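Pyocin-S2 (Pseudomonas aeruginosa, PDB 4QKO) kills sensitive bacteria by breaking down their chromosomal DNA through its C-terminal HNH nuclease domain, which its immunity protein binds. Local coordinates at residues Glu54-Ala59 with Ile98-Lys103; Gly93-Ile98 with Lys124-Ile129. One frame throughout, in Å; residues are numbered along the deposited sequence.

Interaction 1 (Glu54-Ala59 with Ile98-Lys103). With MG (magnesium ion), chain O.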
loop_
_atom_site.group_PDB
_atom_site.type_symbol
_atom_site.label_atom_id
_atom_site.label_comp_id
_atom_site.label_asym_id
_atom_site.label_seq_id
_atom_site.Cartn_x
_atom_site.Cartn_y
_atom_site.Cartn_z
ATOM N N GLU B 54 -8.582 8.952 0.059
ATOM C CA GLU B 54 -8.229 9.111 1.434
ATOM C C GLU B 54 -9.315 8.579 2.380
ATOM O O GLU B 54 -9.033 7.791 3.242
ATOM C CB GLU B 54 -7.991 10.563 1.758
ATOM C CG GLU B 54 -6.660 11.058 1.324
ATOM C CD GLU B 54 -6.502 12.549 1.649
ATOM O OE1 GLU B 54 -7.330 13.106 2.454
ATOM O OE2 GLU B 54 -5.557 13.134 1.066
ATOM N N GLN B 55 -10.558 8.982 2.195
ATOM C CA GLN B 55 -11.633 8.447 3.025
ATOM C C GLN B 55 -11.869 6.989 2.843
ATOM O O GLN B 55 -12.200 6.328 3.791
ATOM C CB GLN B 55 -12.930 9.221 2.791
ATOM C CG GLN B 55 -12.774 10.622 3.397
ATOM C CD GLN B 55 -14.016 11.489 3.148
ATOM O OE1 GLN B 55 -15.159 11.049 3.350
ATOM N NE2 GLN B 55 -13.798 12.731 2.677
ATOM N N PHE B 56 -11.668 6.477 1.635
ATOM C CA PHE B 56 -11.817 5.064 1.400
ATOM C C PHE B 56 -10.790 4.216 2.178
ATOM O O PHE B 56 -11.160 3.271 2.896
ATOM C CB PHE B 56 -11.700 4.806 -0.088
ATOM C CG PHE B 56 -11.726 3.372 -0.445
ATOM C CD1 PHE B 56 -10.574 2.620 -0.426
ATOM C CD2 PHE B 56 -12.892 2.785 -0.808
ATOM C CE1 PHE B 56 -10.641 1.278 -0.703
ATOM C CE2 PHE B 56 -12.972 1.444 -1.104
ATOM C CZ PHE B 56 -11.822 0.677 -1.059
ATOM N N TRP B 57 -9.497 4.538 2.073
ATOM C CA TRP B 57 -8.528 3.755 2.833
ATOM C C TRP B 57 -8.579 3.949 4.359
ATOM O O TRP B 57 -8.297 3.062 5.121
ATOM C CB TRP B 57 -7.100 3.973 2.295
ATOM C CG TRP B 57 -7.017 3.403 0.939
ATOM C CD1 TRP B 57 -6.860 4.103 -0.188
ATOM C CD2 TRP B 57 -7.100 2.029 0.553
ATOM N NE1 TRP B 57 -6.883 3.242 -1.302
ATOM C CE2 TRP B 57 -6.959 1.968 -0.841
ATOM C CE3 TRP B 57 -7.255 0.833 1.254
ATOM C CZ2 TRP B 57 -7.008 0.757 -1.546
ATOM C CZ3 TRP B 57 -7.293 -0.354 0.557
ATOM C CH2 TRP B 57 -7.184 -0.403 -0.780
ATOM N N ILE B 58 -8.997 5.117 4.810
ATOM C CA ILE B 58 -9.199 5.285 6.266
ATOM C C ILE B 58 -10.324 4.380 6.766
ATOM O O ILE B 58 -10.182 3.739 7.799
ATOM C CB ILE B 58 -9.469 6.768 6.616
ATOM C CG1 ILE B 58 -8.149 7.562 6.517
ATOM C CG2 ILE B 58 -10.091 6.878 7.999
ATOM C CD1 ILE B 58 -8.363 9.041 6.143
ATOM N N ALA B 59 -11.372 4.261 5.984
ATOM C CA ALA B 59 -12.506 3.394 6.317
ATOM C C ALA B 59 -12.124 1.933 6.375
ATOM O O ALA B 59 -12.535 1.189 7.250
ATOM C CB ALA B 59 -13.633 3.602 5.330
ATOM N N ILE B 98 -2.015 -0.382 -4.416
ATOM C CA ILE B 98 -3.339 -0.712 -4.880
ATOM C C ILE B 98 -3.979 0.544 -5.523
ATOM O O ILE B 98 -3.926 1.710 -4.971
ATOM C CB ILE B 98 -4.238 -1.209 -3.752
ATOM C CG1 ILE B 98 -3.858 -2.621 -3.199
ATOM C CG2 ILE B 98 -5.670 -1.263 -4.186
ATOM C CD1 ILE B 98 -4.114 -3.792 -4.151
ATOM N N GLU B 99 -4.610 0.308 -6.667
ATOM C CA GLU B 99 -5.312 1.350 -7.416
ATOM C C GLU B 99 -6.803 1.058 -7.511
ATOM O O GLU B 99 -7.211 -0.062 -7.609
ATOM C CB GLU B 99 -4.717 1.526 -8.833
ATOM C CG GLU B 99 -3.231 1.918 -8.796
ATOM C CD GLU B 99 -2.483 1.794 -10.153
ATOM O OE1 GLU B 99 -3.105 1.397 -11.163
ATOM O OE2 GLU B 99 -1.254 2.075 -10.210
ATOM N N ILE B 100 -7.621 2.111 -7.536
ATOM C CA ILE B 100 -9.067 1.990 -7.742
ATOM C C ILE B 100 -9.410 2.432 -9.157
ATOM O O ILE B 100 -9.065 3.570 -9.528
ATOM C CB ILE B 100 -9.782 2.855 -6.700
ATOM C CG1 ILE B 100 -9.552 2.222 -5.340
ATOM C CG2 ILE B 100 -11.283 2.913 -6.932
ATOM C CD1 ILE B 100 -10.023 3.043 -4.170
ATOM N N HIS B 101 -10.007 1.503 -9.928
ATOM C CA HIS B 101 -10.335 1.600 -11.398
ATOM C C HIS B 101 -11.869 1.623 -11.500
ATOM O O HIS B 101 -12.552 1.013 -10.661
ATOM C CB HIS B 101 -9.694 0.364 -12.121
ATOM C CG HIS B 101 -10.391 -0.206 -13.366
ATOM N ND1 HIS B 101 -9.952 0.033 -14.663
ATOM C CD2 HIS B 101 -11.363 -1.151 -13.493
ATOM C CE1 HIS B 101 -10.690 -0.654 -15.523
ATOM N NE2 HIS B 101 -11.548 -1.389 -14.838
ATOM N N HIS B 102 -12.367 2.285 -12.538
ATOM C CA HIS B 102 -13.782 2.275 -12.843
ATOM C C HIS B 102 -14.083 1.165 -13.830
ATOM O O HIS B 102 -13.439 1.046 -14.869
ATOM C CB HIS B 102 -14.149 3.617 -13.438
ATOM C CG HIS B 102 -14.189 4.710 -12.427
ATOM N ND1 HIS B 102 -13.056 5.381 -12.015
ATOM C CD2 HIS B 102 -15.191 5.160 -11.639
ATOM C CE1 HIS B 102 -13.373 6.256 -11.078
ATOM N NE2 HIS B 102 -14.664 6.144 -10.832
ATOM N N LYS B 103 -15.061 0.340 -13.556
ATOM C CA LYS B 103 -15.418 -0.723 -14.501
ATOM C C LYS B 103 -16.023 -0.198 -15.796
ATOM O O LYS B 103 -15.642 -0.640 -16.877
ATOM C CB LYS B 103 -16.380 -1.704 -13.870
ATOM C CG LYS B 103 -15.907 -2.194 -12.530
ATOM C CD LYS B 103 -16.424 -3.589 -12.245
ATOM C CE LYS B 103 -17.824 -3.565 -11.716
ATOM N NZ LYS B 103 -18.488 -4.839 -12.112
HETATM MG MG MG O . -8.625 1.774 -14.661
HETATM O O HOH W 1 -5.978 3.316 -4.187
HETATM O O HOH W 2 -9.924 3.400 -14.257
#
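Behind the metal site of the HNH, or beta-beta-alpha-metal, motif, Ile98 and Ile100 meet Phe56 and Trp57 of helix 49-62. Ile100 belongs to the first strand of that motif, 99-102, and Ile98 directly precedes it. The extended chain of Ile100 (chi2 172°) carries CD1 over one face of the Phe56 ring, where it makes a CH-pi contact 4.0 Å from the ring centroid and 17° off the normal, displaced toward the CD1-CE1 rim. Phe56 CD1 in turn lies 3.6 Å above the plane of the Trp57 indole, over its centre. Ile98 reaches the indole differently: its CG2 branch touches the benzo edge near the ring plane, 3.6 Å from Trp57 CZ2. Further round the same edge, a water in the indole plane accepts from Trp57 NE1 at 3.0 Å and donates to Ile98 O at 2.7 Å, so it bridges the indole N-H and the backbone carbonyl of two buried residues. On the other side of the strand His101 ND1 binds the magnesium ion at 2.2 Å. Strand 99-102 is held by backbone hydrogen bonds to strand 118-121, where Ile98 also packs on Ala120, while Trp57 of helix 49-62 rests on the loop residues Ala83 and Pro84.

Interaction 2 (Gly93-Ile98 with Lys124-Ile129)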
loop_
_atom_site.group_PDB
_atom_site.type_symbol
_atom_site.label_atom_id
_atom_site.label_comp_id
_atom_site.label_asym_id
_atom_site.label_seq_id
_atom_site.Cartn_x
_atom_site.Cartn_y
_atom_site.Cartn_z
ATOM N N GLY B 93 6.654 -1.571 -12.246
ATOM C CA GLY B 93 7.603 -0.485 -12.329
ATOM C C GLY B 93 7.460 0.470 -11.178
ATOM O O GLY B 93 7.677 0.070 -10.004
ATOM N N GLY B 94 7.039 1.699 -11.546
ATOM C CA GLY B 94 6.860 2.815 -10.628
ATOM C C GLY B 94 5.577 2.783 -9.846
ATOM O O GLY B 94 5.402 3.556 -8.895
ATOM N N ARG B 95 4.686 1.862 -10.207
ATOM C CA ARG B 95 3.403 1.719 -9.508
ATOM C C ARG B 95 3.408 0.556 -8.513
ATOM O O ARG B 95 3.567 -0.580 -8.941
ATOM C CB ARG B 95 2.293 1.543 -10.544
ATOM C CG ARG B 95 2.162 2.808 -11.403
ATOM C CD ARG B 95 1.613 2.502 -12.806
ATOM N NE ARG B 95 0.236 2.075 -12.749
ATOM C CZ ARG B 95 -0.436 1.585 -13.778
ATOM N NH1 ARG B 95 0.149 1.446 -14.971
ATOM N NH2 ARG B 95 -1.690 1.239 -13.620
ATOM N N ILE B 96 3.385 0.892 -7.212
ATOM C CA ILE B 96 3.612 -0.035 -6.162
ATOM C C ILE B 96 2.452 -0.099 -5.135
ATOM O O ILE B 96 2.565 -0.786 -4.182
ATOM C CB ILE B 96 5.032 0.182 -5.490
ATOM C CG1 ILE B 96 5.138 1.541 -4.809
ATOM C CG2 ILE B 96 6.115 0.112 -6.576
ATOM C CD1 ILE B 96 6.395 1.694 -3.978
ATOM N N LYS B 97 1.330 0.560 -5.412
ATOM C CA LYS B 97 0.177 0.617 -4.509
ATOM C C LYS B 97 -1.092 0.128 -5.207
ATOM O O LYS B 97 -1.184 0.144 -6.448
ATOM C CB LYS B 97 -0.012 2.034 -3.985
ATOM C CG LYS B 97 0.930 2.240 -2.845
ATOM C CD LYS B 97 1.009 3.664 -2.475
ATOM C CE LYS B 97 1.691 3.811 -1.130
ATOM N NZ LYS B 97 0.801 4.607 -0.264
ATOM N N ILE B 98 -2.015 -0.382 -4.416
ATOM C CA ILE B 98 -3.339 -0.712 -4.880
ATOM C C ILE B 98 -3.979 0.544 -5.523
ATOM O O ILE B 98 -3.926 1.710 -4.971
ATOM C CB ILE B 98 -4.238 -1.209 -3.752
ATOM C CG1 ILE B 98 -3.858 -2.621 -3.199
ATOM C CG2 ILE B 98 -5.670 -1.263 -4.186
ATOM C CD1 ILE B 98 -4.114 -3.792 -4.151
ATOM N N LYS B 124 0.047 -4.592 -11.680
ATOM C CA LYS B 124 0.352 -5.593 -12.679
ATOM C C LYS B 124 -0.963 -6.006 -13.341
ATOM O O LYS B 124 -1.021 -6.157 -14.560
ATOM C CB LYS B 124 1.062 -6.782 -12.100
ATOM C CG LYS B 124 0.971 -8.090 -12.911
ATOM C CD LYS B 124 1.691 -9.220 -12.137
ATOM C CE LYS B 124 1.613 -10.618 -12.791
ATOM N NZ LYS B 124 0.207 -11.107 -13.095
ATOM N N ARG B 125 -2.015 -6.178 -12.559
ATOM C CA ARG B 125 -3.251 -6.657 -13.151
ATOM C C ARG B 125 -3.874 -5.561 -14.019
ATOM O O ARG B 125 -4.371 -5.848 -15.141
ATOM C CB ARG B 125 -4.203 -7.217 -12.085
ATOM C CG ARG B 125 -5.495 -7.819 -12.596
ATOM C CD ARG B 125 -5.302 -9.017 -13.527
ATOM N NE ARG B 125 -6.569 -9.317 -14.188
ATOM C CZ ARG B 125 -6.697 -9.972 -15.340
ATOM N NH1 ARG B 125 -5.641 -10.462 -15.998
ATOM N NH2 ARG B 125 -7.903 -10.165 -15.848
ATOM N N HIS B 126 -3.811 -4.310 -13.586
ATOM C CA HIS B 126 -4.340 -3.243 -14.422
ATOM C C HIS B 126 -3.689 -3.168 -15.790
ATOM O O HIS B 126 -4.348 -3.062 -16.821
ATOM C CB HIS B 126 -4.170 -1.889 -13.725
ATOM C CG HIS B 126 -4.840 -0.751 -14.449
ATOM N ND1 HIS B 126 -4.190 0.027 -15.396
ATOM C CD2 HIS B 126 -6.104 -0.257 -14.349
ATOM C CE1 HIS B 126 -5.011 0.967 -15.818
ATOM N NE2 HIS B 126 -6.183 0.807 -15.216
ATOM N N ILE B 127 -2.387 -3.226 -15.812
ATOM C CA ILE B 127 -1.653 -3.161 -17.050
ATOM C C ILE B 127 -1.962 -4.339 -17.968
ATOM O O ILE B 127 -1.848 -4.176 -19.200
ATOM C CB ILE B 127 -0.149 -3.114 -16.767
ATOM C CG1 ILE B 127 0.227 -1.733 -16.257
ATOM C CG2 ILE B 127 0.676 -3.485 -17.992
ATOM C CD1 ILE B 127 1.552 -1.736 -15.546
ATOM N N GLU B 128 -2.358 -5.493 -17.391
ATOM C CA GLU B 128 -2.694 -6.673 -18.187
ATOM C C GLU B 128 -3.888 -6.357 -19.040
ATOM O O GLU B 128 -4.018 -6.827 -20.176
ATOM C CB GLU B 128 -2.945 -7.919 -17.335
ATOM C CG GLU B 128 -1.634 -8.513 -16.777
ATOM C CD GLU B 128 -1.782 -9.778 -15.892
ATOM O OE1 GLU B 128 -2.835 -10.077 -15.309
ATOM O OE2 GLU B 128 -0.791 -10.501 -15.773
ATOM N N ILE B 129 -4.744 -5.512 -18.506
ATOM C CA ILE B 129 -5.960 -5.122 -19.225
ATOM C C ILE B 129 -5.760 -4.012 -20.287
ATOM O O ILE B 129 -6.354 -4.067 -21.383
ATOM C CB ILE B 129 -7.071 -4.695 -18.213
ATOM C CG1 ILE B 129 -7.233 -5.765 -17.105
ATOM C CG2 ILE B 129 -8.375 -4.509 -18.967
ATOM C CD1 ILE B 129 -7.970 -5.277 -15.866
#
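The guanidinium of Arg95 presents its NH2 edge to the His126 ring, with His126 ND1 lying near the guanidinium plane, 3.3 Å from Arg95 NH2. The two flat groups are turned 73° against each other, and NH2 comes to the imidazole obliquely; the ring of His130 stacks on that imidazole. His126 sits on helix 123-130, the helix of the beta-beta-alpha-metal motif. Its side chain belongs to the magnesium site, with its nearest atom about 3 Å from the ion, and, as in related nucleases, it probably binds zinc together with His101 and His130. Arg95 comes from the loop leading into strand 99-102. Arg95 NH2 forms a salt bridge with Glu99 OE1 of that strand, which probably helps to place the arginine end beside the metal ligand. A bend in the arginine chain at chi3 (68°) turns the guanidinium toward the helix. Arg95 NH1 lies obliquely against the CG1-CD1 branch of Ile127, 3.4 Å from Ile127 CG1, and Ile127 also packs on Ala92. Two residues further along the loop, Lys97 forms a salt bridge with Glu31 of the immunity protein. Within the helix, Glu128 is gripped by two cations: Lys124 NZ meets Glu128 OE2 at 2.9 Å from above the carboxylate plane, and Arg125 NH1, with OE1 close to the guanidinium plane, donates to Glu128 OE1 at 2.9 Å in a nearly straight bond (168°).

Interactions 1 and 2 lie about 14 Å apart, centre to centre, within the same nuclease domain. Their segments alternate along the chain: helix 49-62 comes first, then the loop 93-98, strand 99-102 and finally helix 123-130, with Ile98 common to both contacts. Interaction 1 is buried near the middle of the chain, whereas interaction 2 lies at the surface, and the metal centre joins them: His101 ND1 comes within 3.9 Å of His126 CD2. Strand 99-102, paired with strand 118-121 in an antiparallel sheet, thus has the hydrophobic interior behind it and the metal-binding helix before it, the arrangement of an HNH nuclease active site.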